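Local structure of thermostable carboxypeptidase 1 (Pyrococcus furiosus, 1KA2) at residues L162-L167 / G292-I297; Y151-Y156 / R168-E173; T287-G292 / G468-P473; S430-Y435 / K479-D484. The protein releases amino acids one after another from the C-terminus of peptides with broad specificity, acting as a homodimeric, cobalt-dependent metallocarboxypeptidase. All blocks are in the same frame, centred on the assembly; numbering follows the deposited sequence.

The four contacts form a series of crossings along a largely helical chain. Interaction 2 closes first, over only eleven residues, setting the starts of helices 155-163 and 169-192 together. Inside that short loop lies 162-167, which pairs with 292-297 in interaction 1, so the two cross; interaction 1 spans 124 residues and reaches the start of helix 295-309, which carries the metal ligand E299. Interaction 3 shares G292 with it and crosses it in turn, joining the loop 287-292 to the loop before helix 473-481. Interaction 4 crosses interaction 3, tying helix 421-440 to the far end of helix 473-481. Interactions 1 and 4 follow each other in series.

Interaction 1: residues L162-L167 / G292-I297; sequences LYEEGL and GVSLGI
E164 meets S294 and G296 in a polar contact between a side-chain carboxylate and the N terminus of helix 295-309, E164 being the first residue beyond the end of helix 155-163. Its CG lies anti to the backbone N (chi1 -174°) and the chain bends at chi2, which turns CD toward the helix start. Each oxygen then has its own donor. OE1 accepts from the backbone N of G296 at 2.8 Å, on the syn side of the carboxylate. The hydroxyl OG of S294 donates to OE2 over 2.8 Å, coming from above the carboxylate plane. S294 is the N-cap residue, and the same OG takes a nearly straight but weak bond of 3.3 Å from the backbone N of I297. The acid would thus be expected to interact favourably with the positive end of the helix dipole. A water adds a second link, donating to Y163 O and accepting from L295 N. Apolar packing is slight, with CB of Y163 4.2 Å from CD1 of L295. The absence of a side chain at G296 matters, because a CB there would clash with E164 OE2. P473 and T422, on two further helices, also touch E164. The arrangement is an N-capped helix start to which an acid from another part of the chain also binds; the helix so capped carries the metal ligand E299 of this M32 peptidase.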
loop_
_atom_site.group_PDB
_atom_site.type_symbol
_atom_site.label_atom_id
_atom_site.label_comp_id
_atom_site.label_asym_id
_atom_site.label_seq_id
_atom_site.Cartn_x
_atom_site.Cartn_y
_atom_site.Cartn_z
ATOM N N LEU A 162 19.820 -21.327 -6.347
ATOM C CA LEU A 162 18.904 -20.270 -6.754
ATOM C C LEU A 162 18.145 -19.760 -5.534
ATOM O O LEU A 162 17.903 -18.564 -5.406
ATOM C CB LEU A 162 17.888 -20.808 -7.771
ATOM C CG LEU A 162 17.294 -19.867 -8.826
ATOM C CD1 LEU A 162 15.966 -20.444 -9.327
ATOM C CD2 LEU A 162 17.078 -18.483 -8.247
ATOM N N TYR A 163 17.778 -20.672 -4.642
ATOM C CA TYR A 163 17.006 -20.317 -3.454
ATOM C C TYR A 163 17.796 -20.186 -2.163
ATOM O O TYR A 163 17.274 -19.687 -1.165
ATOM C CB TYR A 163 15.883 -21.332 -3.254
ATOM C CG TYR A 163 14.972 -21.418 -4.447
ATOM C CD1 TYR A 163 15.097 -22.451 -5.372
ATOM C CD2 TYR A 163 14.017 -20.427 -4.685
ATOM C CE1 TYR A 163 14.293 -22.498 -6.511
ATOM C CE2 TYR A 163 13.208 -20.463 -5.825
ATOM C CZ TYR A 163 13.354 -21.501 -6.731
ATOM O OH TYR A 163 12.563 -21.540 -7.856
ATOM N N GLU A 164 19.038 -20.656 -2.174
ATOM C CA GLU A 164 19.896 -20.569 -1.002
ATOM C C GLU A 164 21.342 -20.445 -1.496
ATOM O O GLU A 164 22.023 -21.446 -1.766
ATOM C CB GLU A 164 19.718 -21.809 -0.122
ATOM C CG GLU A 164 20.468 -21.769 1.218
ATOM C CD GLU A 164 19.894 -20.774 2.225
ATOM O OE1 GLU A 164 18.719 -20.381 2.073
ATOM O OE2 GLU A 164 20.608 -20.400 3.187
ATOM N N GLU A 165 21.783 -19.197 -1.630
ATOM C CA GLU A 165 23.119 -18.880 -2.112
ATOM C C GLU A 165 24.187 -19.817 -1.563
ATOM O O GLU A 165 24.388 -19.911 -0.349
ATOM C CB GLU A 165 23.459 -17.434 -1.750
ATOM C CG GLU A 165 24.713 -16.893 -2.421
ATOM C CD GLU A 165 25.041 -15.473 -1.986
ATOM O OE1 GLU A 165 26.034 -14.921 -2.498
ATOM O OE2 GLU A 165 24.310 -14.912 -1.132
ATOM N N GLY A 166 24.861 -20.528 -2.462
ATOM C CA GLY A 166 25.911 -21.438 -2.041
ATOM C C GLY A 166 25.480 -22.831 -1.609
ATOM O O GLY A 166 26.331 -23.670 -1.284
ATOM N N LEU A 167 24.176 -23.094 -1.592
ATOM C CA LEU A 167 23.692 -24.412 -1.193
ATOM C C LEU A 167 23.975 -25.408 -2.329
ATOM O O LEU A 167 23.831 -25.078 -3.511
ATOM C CB LEU A 167 22.191 -24.358 -0.878
ATOM C CG LEU A 167 21.628 -25.558 -0.111
ATOM C CD1 LEU A 167 22.317 -25.660 1.249
ATOM C CD2 LEU A 167 20.123 -25.407 0.075
ATOM N N GLY A 292 17.808 -9.603 5.336
ATOM C CA GLY A 292 18.169 -11.004 5.518
ATOM C C GLY A 292 18.878 -11.623 4.325
ATOM O O GLY A 292 18.455 -11.464 3.188
ATOM N N VAL A 293 19.943 -12.370 4.587
ATOM C CA VAL A 293 20.715 -12.956 3.506
ATOM C C VAL A 293 20.084 -14.094 2.686
ATOM O O VAL A 293 20.400 -14.240 1.519
ATOM C CB VAL A 293 22.143 -13.379 4.016
ATOM C CG1 VAL A 293 22.080 -14.718 4.806
ATOM C CG2 VAL A 293 23.090 -13.451 2.828
ATOM N N SER A 294 19.195 -14.888 3.271
ATOM C CA SER A 294 18.599 -15.988 2.519
ATOM C C SER A 294 17.397 -16.597 3.198
ATOM O O SER A 294 17.122 -16.318 4.356
ATOM C CB SER A 294 19.626 -17.104 2.310
ATOM O OG SER A 294 19.918 -17.699 3.555
ATOM N N LEU A 295 16.700 -17.463 2.467
ATOM C CA LEU A 295 15.536 -18.161 3.014
ATOM C C LEU A 295 15.903 -19.006 4.215
ATOM O O LEU A 295 15.135 -19.093 5.172
ATOM C CB LEU A 295 14.915 -19.094 1.973
ATOM C CG LEU A 295 14.246 -18.499 0.741
ATOM C CD1 LEU A 295 13.637 -19.633 -0.126
ATOM C CD2 LEU A 295 13.177 -17.516 1.226
ATOM N N GLY A 296 17.060 -19.659 4.151
ATOM C CA GLY A 296 17.468 -20.511 5.258
ATOM C C GLY A 296 17.813 -19.782 6.547
ATOM O O GLY A 296 17.410 -20.185 7.631
ATOM N N ILE A 297 18.562 -18.698 6.439
ATOM C CA ILE A 297 18.903 -17.934 7.638
ATOM C C ILE A 297 17.613 -17.298 8.171
ATOM O O ILE A 297 17.417 -17.196 9.383
ATOM C CB ILE A 297 19.952 -16.826 7.346
ATOM C CG1 ILE A 297 21.202 -17.462 6.726
ATOM C CG2 ILE A 297 20.324 -16.089 8.644
ATOM C CD1 ILE A 297 21.858 -18.502 7.606
HETATM O O HOH W 1 17.600 -16.906 -0.572
#

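Interaction 2: residues Y151-Y156 / R168-E173; sequences YEEEPY and RTRDVE
E154 and T169 are brought together by their torsions: CG of E154 stands anti to its carbonyl carbon (chi1 -60°) with the chain extended beyond it, while CG2 of T169 lies anti to its own backbone N. The two side chains cross at about a right angle, and the methyl CG2 comes 3.1 Å from OE2 of E154, a close approach. That carboxylate has its strong polar partner elsewhere, in a salt bridge to R371 of helix 359-375; its contact with T169 is one of packing, without a hydrogen bond. On its other branch T169 presents OG1 to the edge of the Y156 ring, 3.5 Å from CD1 and near the ring plane; the hydroxyl of Y156 bonds to E370. Farther out the contact is electrostatic and looser. OE2 of E153 forms a long salt bridge of 3.7 Å with NH1 of R170, the two planar groups turned 73° apart. E152 OE1 is 4.2 Å from R168 NH1, opposite charges too distant for a salt bridge, and R168 pairs instead with D161. At the N-cap of helix 169-192, the backbone N of R168 bonds to OD2 of D171 over 2.8 Å, using the anti lone pair. D157 accepts from the backbone N of both E154 and T169. The whole is a short helix-loop-helix connection in which the chain entering helix 155-163 packs against the N-capped start of helix 169-192.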
loop_
_atom_site.group_PDB
_atom_site.type_symbol
_atom_site.label_atom_id
_atom_site.label_comp_id
_atom_site.label_asym_id
_atom_site.label_seq_id
_atom_site.Cartn_x
_atom_site.Cartn_y
_atom_site.Cartn_z
ATOM N N TYR A 151 26.242 -25.414 -13.316
ATOM C CA TYR A 151 26.465 -26.189 -12.094
ATOM C C TYR A 151 27.664 -27.121 -12.234
ATOM O O TYR A 151 27.943 -27.623 -13.320
ATOM C CB TYR A 151 25.216 -27.009 -11.788
ATOM C CG TYR A 151 24.764 -27.846 -12.964
ATOM C CD1 TYR A 151 25.286 -29.124 -13.180
ATOM C CD2 TYR A 151 23.844 -27.344 -13.889
ATOM C CE1 TYR A 151 24.902 -29.884 -14.292
ATOM C CE2 TYR A 151 23.453 -28.091 -15.002
ATOM C CZ TYR A 151 23.988 -29.361 -15.197
ATOM O OH TYR A 151 23.623 -30.105 -16.300
ATOM N N GLU A 152 28.365 -27.370 -11.133
ATOM C CA GLU A 152 29.525 -28.255 -11.182
ATOM C C GLU A 152 29.144 -29.732 -11.152
ATOM O O GLU A 152 29.307 -30.445 -12.141
ATOM C CB GLU A 152 30.499 -27.932 -10.034
ATOM C CG GLU A 152 30.250 -28.672 -8.721
ATOM C CD GLU A 152 30.260 -27.766 -7.501
ATOM O OE1 GLU A 152 30.524 -26.549 -7.646
ATOM O OE2 GLU A 152 29.999 -28.279 -6.387
ATOM N N GLU A 153 28.603 -30.178 -10.024
ATOM C CA GLU A 153 28.228 -31.575 -9.832
ATOM C C GLU A 153 26.907 -31.977 -10.475
ATOM O O GLU A 153 26.883 -32.615 -11.531
ATOM C CB GLU A 153 28.197 -31.887 -8.332
ATOM C CG GLU A 153 28.073 -33.366 -7.981
ATOM C CD GLU A 153 29.327 -34.164 -8.317
ATOM O OE1 GLU A 153 30.338 -33.553 -8.735
ATOM O OE2 GLU A 153 29.301 -35.406 -8.155
ATOM N N GLU A 154 25.807 -31.594 -9.836
ATOM C CA GLU A 154 24.460 -31.917 -10.315
ATOM C C GLU A 154 23.664 -30.710 -10.786
ATOM O O GLU A 154 23.913 -29.580 -10.364
ATOM C CB GLU A 154 23.630 -32.564 -9.215
ATOM C CG GLU A 154 24.152 -33.842 -8.657
ATOM C CD GLU A 154 23.403 -34.220 -7.404
ATOM O OE1 GLU A 154 22.157 -34.205 -7.442
ATOM O OE2 GLU A 154 24.053 -34.524 -6.384
ATOM N N PRO A 155 22.674 -30.946 -11.660
ATOM C CA PRO A 155 21.824 -29.874 -12.180
ATOM C C PRO A 155 21.000 -29.315 -11.019
ATOM O O PRO A 155 20.675 -28.135 -10.983
ATOM C CB PRO A 155 20.945 -30.594 -13.202
ATOM C CG PRO A 155 21.801 -31.739 -13.650
ATOM C CD PRO A 155 22.406 -32.214 -12.361
ATOM N N TYR A 156 20.681 -30.183 -10.063
ATOM C CA TYR A 156 19.890 -29.783 -8.912
ATOM C C TYR A 156 20.634 -28.802 -8.010
ATOM O O TYR A 156 20.017 -28.147 -7.170
ATOM C CB TYR A 156 19.455 -31.008 -8.110
ATOM C CG TYR A 156 18.415 -30.704 -7.054
ATOM C CD1 TYR A 156 18.683 -30.920 -5.702
ATOM C CD2 TYR A 156 17.162 -30.188 -7.408
ATOM C CE1 TYR A 156 17.732 -30.631 -4.722
ATOM C CE2 TYR A 156 16.202 -29.893 -6.433
ATOM C CZ TYR A 156 16.496 -30.119 -5.094
ATOM O OH TYR A 156 15.556 -29.848 -4.131
ATOM N N ARG A 168 24.402 -26.614 -1.967
ATOM C CA ARG A 168 24.717 -27.642 -2.959
ATOM C C ARG A 168 23.918 -28.887 -2.631
ATOM O O ARG A 168 23.458 -29.043 -1.505
ATOM C CB ARG A 168 26.216 -27.993 -2.934
ATOM C CG ARG A 168 27.186 -26.888 -3.348
ATOM C CD ARG A 168 27.042 -26.528 -4.813
ATOM N NE ARG A 168 26.288 -25.292 -4.991
ATOM C CZ ARG A 168 26.829 -24.109 -5.262
ATOM N NH1 ARG A 168 28.141 -23.989 -5.401
ATOM N NH2 ARG A 168 26.054 -23.036 -5.380
ATOM N N THR A 169 23.753 -29.769 -3.612
ATOM C CA THR A 169 23.008 -30.996 -3.383
ATOM C C THR A 169 23.696 -31.804 -2.283
ATOM O O THR A 169 23.034 -32.362 -1.407
ATOM C CB THR A 169 22.909 -31.853 -4.674
ATOM O OG1 THR A 169 22.227 -31.110 -5.695
ATOM C CG2 THR A 169 22.131 -33.147 -4.406
ATOM N N ARG A 170 25.029 -31.842 -2.321
ATOM C CA ARG A 170 25.821 -32.578 -1.334
ATOM C C ARG A 170 25.502 -32.074 0.065
ATOM O O ARG A 170 25.429 -32.853 1.005
ATOM C CB ARG A 170 27.322 -32.421 -1.625
ATOM C CG ARG A 170 27.690 -32.586 -3.101
ATOM C CD ARG A 170 29.203 -32.541 -3.328
ATOM N NE ARG A 170 29.869 -33.766 -2.884
ATOM C CZ ARG A 170 29.729 -34.954 -3.472
ATOM N NH1 ARG A 170 28.946 -35.085 -4.535
ATOM N NH2 ARG A 170 30.371 -36.016 -2.998
ATOM N N ASP A 171 25.312 -30.763 0.203
ATOM C CA ASP A 171 24.964 -30.185 1.498
ATOM C C ASP A 171 23.662 -30.825 2.001
ATOM O O ASP A 171 23.605 -31.391 3.095
ATOM C CB ASP A 171 24.744 -28.671 1.376
ATOM C CG ASP A 171 26.034 -27.893 1.177
ATOM O OD1 ASP A 171 26.905 -27.931 2.066
ATOM O OD2 ASP A 171 26.173 -27.228 0.135
ATOM N N VAL A 172 22.624 -30.739 1.175
ATOM C CA VAL A 172 21.306 -31.267 1.520
ATOM C C VAL A 172 21.333 -32.770 1.735
ATOM O O VAL A 172 20.652 -33.297 2.613
ATOM C CB VAL A 172 20.263 -30.936 0.414
ATOM C CG1 VAL A 172 18.868 -31.356 0.867
ATOM C CG2 VAL A 172 20.301 -29.449 0.091
ATOM N N GLU A 173 22.119 -33.457 0.920
ATOM C CA GLU A 173 22.235 -34.906 1.024
ATOM C C GLU A 173 22.729 -35.267 2.416
ATOM O O GLU A 173 22.238 -36.209 3.037
ATOM C CB GLU A 173 23.217 -35.408 -0.029
ATOM C CG GLU A 173 23.250 -36.908 -0.222
ATOM C CD GLU A 173 24.037 -37.281 -1.460
ATOM O OE1 GLU A 173 25.222 -36.900 -1.537
ATOM O OE2 GLU A 173 23.472 -37.942 -2.357
#

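Interaction 3: residues T287-G292 / G468-P473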
loop_
_atom_site.group_PDB
_atom_site.type_symbol
_atom_site.label_atom_id
_atom_site.label_comp_id
_atom_site.label_asym_id
_atom_site.label_seq_id
_atom_site.Cartn_x
_atom_site.Cartn_y
_atom_site.Cartn_z
ATOM N N THR A 287 20.608 0.183 0.315
ATOM C CA THR A 287 21.652 -0.591 -0.359
ATOM C C THR A 287 21.347 -2.084 -0.375
ATOM O O THR A 287 20.610 -2.587 0.468
ATOM C CB THR A 287 23.003 -0.436 0.340
ATOM O OG1 THR A 287 23.014 -1.242 1.522
ATOM C CG2 THR A 287 23.243 1.011 0.717
ATOM N N PRO A 288 21.941 -2.818 -1.327
ATOM C CA PRO A 288 21.726 -4.267 -1.444
ATOM C C PRO A 288 22.259 -5.162 -0.319
ATOM O O PRO A 288 22.004 -6.363 -0.333
ATOM C CB PRO A 288 22.343 -4.600 -2.803
ATOM C CG PRO A 288 23.364 -3.542 -2.995
ATOM C CD PRO A 288 22.694 -2.305 -2.487
ATOM N N ILE A 289 22.993 -4.606 0.646
ATOM C CA ILE A 289 23.495 -5.421 1.751
ATOM C C ILE A 289 22.560 -5.414 2.953
ATOM O O ILE A 289 22.691 -6.244 3.855
ATOM C CB ILE A 289 24.911 -5.000 2.225
ATOM C CG1 ILE A 289 24.989 -3.490 2.439
ATOM C CG2 ILE A 289 25.954 -5.494 1.227
ATOM C CD1 ILE A 289 26.366 -3.034 2.935
ATOM N N ALA A 290 21.623 -4.473 2.969
ATOM C CA ALA A 290 20.642 -4.420 4.050
ATOM C C ALA A 290 19.646 -5.562 3.804
ATOM O O ALA A 290 19.334 -5.870 2.655
ATOM C CB ALA A 290 19.909 -3.073 4.036
ATOM N N GLY A 291 19.165 -6.199 4.873
ATOM C CA GLY A 291 18.195 -7.281 4.729
ATOM C C GLY A 291 18.687 -8.718 4.871
ATOM O O GLY A 291 19.831 -9.028 4.547
ATOM N N GLY A 292 17.808 -9.603 5.336
ATOM C CA GLY A 292 18.169 -11.004 5.518
ATOM C C GLY A 292 18.878 -11.623 4.325
ATOM O O GLY A 292 18.455 -11.464 3.188
ATOM N N GLY A 468 23.229 -8.257 7.747
ATOM C CA GLY A 468 22.472 -8.217 6.504
ATOM C C GLY A 468 22.985 -9.223 5.484
ATOM O O GLY A 468 23.158 -10.403 5.807
ATOM N N SER A 469 23.235 -8.745 4.266
ATOM C CA SER A 469 23.714 -9.578 3.171
ATOM C C SER A 469 25.181 -9.329 2.848
ATOM O O SER A 469 25.603 -9.455 1.697
ATOM C CB SER A 469 22.880 -9.325 1.918
ATOM O OG SER A 469 21.523 -9.628 2.170
ATOM N N ILE A 470 25.957 -8.981 3.865
ATOM C CA ILE A 470 27.372 -8.734 3.659
ATOM C C ILE A 470 28.110 -10.003 3.211
ATOM O O ILE A 470 28.894 -9.972 2.264
ATOM C CB ILE A 470 28.013 -8.174 4.949
ATOM C CG1 ILE A 470 27.601 -6.706 5.113
ATOM C CG2 ILE A 470 29.523 -8.303 4.894
ATOM C CD1 ILE A 470 27.932 -6.113 6.460
ATOM N N TYR A 471 27.834 -11.112 3.888
ATOM C CA TYR A 471 28.482 -12.384 3.588
ATOM C C TYR A 471 27.483 -13.423 3.101
ATOM O O TYR A 471 26.304 -13.363 3.443
ATOM C CB TYR A 471 29.164 -12.935 4.847
ATOM C CG TYR A 471 30.019 -11.932 5.591
ATOM C CD1 TYR A 471 29.565 -11.328 6.766
ATOM C CD2 TYR A 471 31.291 -11.592 5.126
ATOM C CE1 TYR A 471 30.363 -10.412 7.462
ATOM C CE2 TYR A 471 32.092 -10.677 5.810
ATOM C CZ TYR A 471 31.621 -10.095 6.975
ATOM O OH TYR A 471 32.424 -9.208 7.655
ATOM N N PRO A 472 27.947 -14.398 2.299
ATOM C CA PRO A 472 27.040 -15.437 1.803
ATOM C C PRO A 472 26.567 -16.223 3.019
ATOM O O PRO A 472 27.189 -16.150 4.079
ATOM C CB PRO A 472 27.936 -16.273 0.890
ATOM C CG PRO A 472 28.984 -15.289 0.429
ATOM C CD PRO A 472 29.285 -14.531 1.692
ATOM N N PRO A 473 25.476 -16.990 2.888
ATOM C CA PRO A 473 24.959 -17.772 4.018
ATOM C C PRO A 473 26.015 -18.554 4.801
ATOM O O PRO A 473 26.112 -18.432 6.021
ATOM C CB PRO A 473 23.942 -18.697 3.361
ATOM C CG PRO A 473 23.429 -17.874 2.234
ATOM C CD PRO A 473 24.690 -17.253 1.668
#
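I289 and S469 carry the hydrogen bonding between two loops that lack regular structure. The backbone N of S469 donates to I289 O across 2.6 Å, nearly straight at 174°, from a position tilted slightly out of the carbonyl plane. The side chain adds the second bond: with OG anti to the carbonyl carbon (chi1 -60°), the S469 hydroxyl reaches G291 O at 3.0 Å, from above that carbonyl plane. One serine therefore holds two carbonyls of 287-292 that are two residues apart. An alanine here would keep the backbone bond but would probably leave G291 O without its hydroxyl partner, tying the loop less firmly beyond I289.

A weaker polar contact comes from carbon. CA of G468 lies 3.3 Å from I289 O in a CA-H...O contact, so this oxygen is approached by two neighbouring residues. G468 has positive phi just after a helix, and a CB there would run into I289 O; glycine is what lets the loops come this near.

Apolar packing is limited to I289 and I470, whose CB and CG1 respectively stand 4.3 Å apart. I289 lies within a type I turn that runs from T287 to A290.

Around the pair, P288 rests on V89 and I470 on Y82, both of helix 81-99, whose R88 also bonds to S469 O. Helix 8-36 lies against T287 and P288, and the two loops lead onward into helices 295-309 and 473-481.

Interaction 4: residues S430-Y435 / K479-D484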
loop_
_atom_site.group_PDB
_atom_site.type_symbol
_atom_site.label_atom_id
_atom_site.label_comp_id
_atom_site.label_asym_id
_atom_site.label_seq_id
_atom_site.Cartn_x
_atom_site.Cartn_y
_atom_site.Cartn_z
ATOM N N SER A 430 17.873 -23.386 13.865
ATOM C CA SER A 430 17.259 -22.799 15.067
ATOM C C SER A 430 17.739 -23.519 16.324
ATOM O O SER A 430 17.864 -22.915 17.403
ATOM C CB SER A 430 15.717 -22.833 15.015
ATOM O OG SER A 430 15.192 -24.141 15.198
ATOM N N ALA A 431 18.010 -24.812 16.164
ATOM C CA ALA A 431 18.496 -25.647 17.259
ATOM C C ALA A 431 19.938 -25.260 17.575
ATOM O O ALA A 431 20.274 -24.969 18.717
ATOM C CB ALA A 431 18.427 -27.117 16.865
ATOM N N GLN A 432 20.775 -25.238 16.544
ATOM C CA GLN A 432 22.185 -24.893 16.693
ATOM C C GLN A 432 22.349 -23.536 17.381
ATOM O O GLN A 432 23.130 -23.392 18.317
ATOM C CB GLN A 432 22.854 -24.880 15.312
ATOM C CG GLN A 432 24.369 -25.107 15.327
ATOM C CD GLN A 432 24.949 -25.321 13.932
ATOM O OE1 GLN A 432 24.252 -25.772 13.019
ATOM N NE2 GLN A 432 26.235 -25.018 13.768
ATOM N N LEU A 433 21.609 -22.543 16.904
ATOM C CA LEU A 433 21.675 -21.212 17.482
ATOM C C LEU A 433 21.287 -21.219 18.945
ATOM O O LEU A 433 21.832 -20.454 19.736
ATOM C CB LEU A 433 20.764 -20.246 16.709
ATOM C CG LEU A 433 21.257 -19.918 15.297
ATOM C CD1 LEU A 433 20.314 -18.938 14.587
ATOM C CD2 LEU A 433 22.669 -19.346 15.418
ATOM N N TYR A 434 20.331 -22.071 19.301
ATOM C CA TYR A 434 19.870 -22.161 20.684
ATOM C C TYR A 434 20.999 -22.515 21.643
ATOM O O TYR A 434 21.132 -21.903 22.705
ATOM C CB TYR A 434 18.752 -23.203 20.829
ATOM C CG TYR A 434 18.534 -23.642 22.263
ATOM C CD1 TYR A 434 18.107 -22.732 23.241
ATOM C CD2 TYR A 434 18.807 -24.956 22.659
ATOM C CE1 TYR A 434 17.960 -23.122 24.583
ATOM C CE2 TYR A 434 18.667 -25.355 23.988
ATOM C CZ TYR A 434 18.243 -24.436 24.945
ATOM O OH TYR A 434 18.093 -24.846 26.249
ATOM N N TYR A 435 21.804 -23.508 21.272
ATOM C CA TYR A 435 22.912 -23.941 22.120
ATOM C C TYR A 435 24.036 -22.920 22.183
ATOM O O TYR A 435 24.716 -22.809 23.197
ATOM C CB TYR A 435 23.439 -25.304 21.658
ATOM C CG TYR A 435 22.464 -26.420 21.981
ATOM C CD1 TYR A 435 21.852 -27.159 20.971
ATOM C CD2 TYR A 435 22.096 -26.681 23.300
ATOM C CE1 TYR A 435 20.886 -28.127 21.266
ATOM C CE2 TYR A 435 21.130 -27.644 23.606
ATOM C CZ TYR A 435 20.526 -28.359 22.584
ATOM O OH TYR A 435 19.532 -29.269 22.885
ATOM N N LYS A 479 31.658 -17.086 10.504
ATOM C CA LYS A 479 32.044 -15.838 11.158
ATOM C C LYS A 479 31.361 -15.606 12.499
ATOM O O LYS A 479 31.996 -15.169 13.459
ATOM C CB LYS A 479 31.722 -14.646 10.252
ATOM C CG LYS A 479 32.476 -14.607 8.933
ATOM C CD LYS A 479 33.887 -14.089 9.116
ATOM C CE LYS A 479 34.533 -13.766 7.776
ATOM N NZ LYS A 479 35.902 -13.217 7.967
ATOM N N ALA A 480 30.069 -15.900 12.563
ATOM C CA ALA A 480 29.292 -15.678 13.775
ATOM C C ALA A 480 29.156 -16.852 14.746
ATOM O O ALA A 480 29.023 -16.647 15.951
ATOM C CB ALA A 480 27.906 -15.178 13.394
ATOM N N ILE A 481 29.187 -18.078 14.239
ATOM C CA ILE A 481 29.019 -19.234 15.108
ATOM C C ILE A 481 30.241 -20.156 15.188
ATOM O O ILE A 481 30.205 -21.208 15.825
ATOM C CB ILE A 481 27.756 -20.012 14.666
ATOM C CG1 ILE A 481 26.538 -19.099 14.826
ATOM C CG2 ILE A 481 27.560 -21.264 15.486
ATOM C CD1 ILE A 481 26.459 -18.426 16.181
ATOM N N GLY A 482 31.330 -19.741 14.551
ATOM C CA GLY A 482 32.546 -20.529 14.580
ATOM C C GLY A 482 32.424 -21.901 13.946
ATOM O O GLY A 482 33.286 -22.758 14.133
ATOM N N GLU A 483 31.352 -22.119 13.197
ATOM C CA GLU A 483 31.158 -23.402 12.540
ATOM C C GLU A 483 30.115 -23.339 11.438
ATOM O O GLU A 483 29.582 -22.271 11.117
ATOM C CB GLU A 483 30.784 -24.486 13.566
ATOM C CG GLU A 483 29.763 -24.052 14.611
ATOM C CD GLU A 483 29.357 -25.178 15.544
ATOM O OE1 GLU A 483 30.243 -25.912 16.024
ATOM O OE2 GLU A 483 28.151 -25.326 15.809
ATOM N N ASP A 484 29.846 -24.498 10.853
ATOM C CA ASP A 484 28.875 -24.625 9.782
ATOM C C ASP A 484 27.631 -25.313 10.330
ATOM O O ASP A 484 27.627 -25.799 11.461
ATOM C CB ASP A 484 29.472 -25.460 8.647
ATOM C CG ASP A 484 30.659 -24.788 7.996
ATOM O OD1 ASP A 484 30.453 -23.973 7.074
ATOM O OD2 ASP A 484 31.799 -25.066 8.415
#
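Q432, on helix 421-440, reaches across to E483 and D484, its side-chain amide hydrogen-bonding to the loop that follows the C-terminal end of helix 473-481. Its CG is anti to the backbone N (chi1 -156°) and the chain is extended beyond, carrying the amide toward 479-484. NE2 gives both of its bonds to the partner: one to D484 O at 2.8 Å, with the acceptor in the amide plane, and one to OE2 of E483, also 2.8 Å, on the anti side of the carboxylate. Q432 and E483 meet tip to tip with their planes 69° apart. In this helical M32 fold the two bonds lie just where G482, with positive phi, turns the chain out of helix 473-481 toward helix 488-498. A leucine in place of Q432 would probably leave D484 O without this donor and D486 N, which bonds to Q432 OE1, without its acceptor. E483 OE2 also accepts from H436 NE2, one helical turn along from Q432. Beside these polar contacts, L433 and I481 cross at about a right angle, CD2 of L433 resting 3.9 Å from CG1 of I481, and L433 also touches Q301 on helix 295-309.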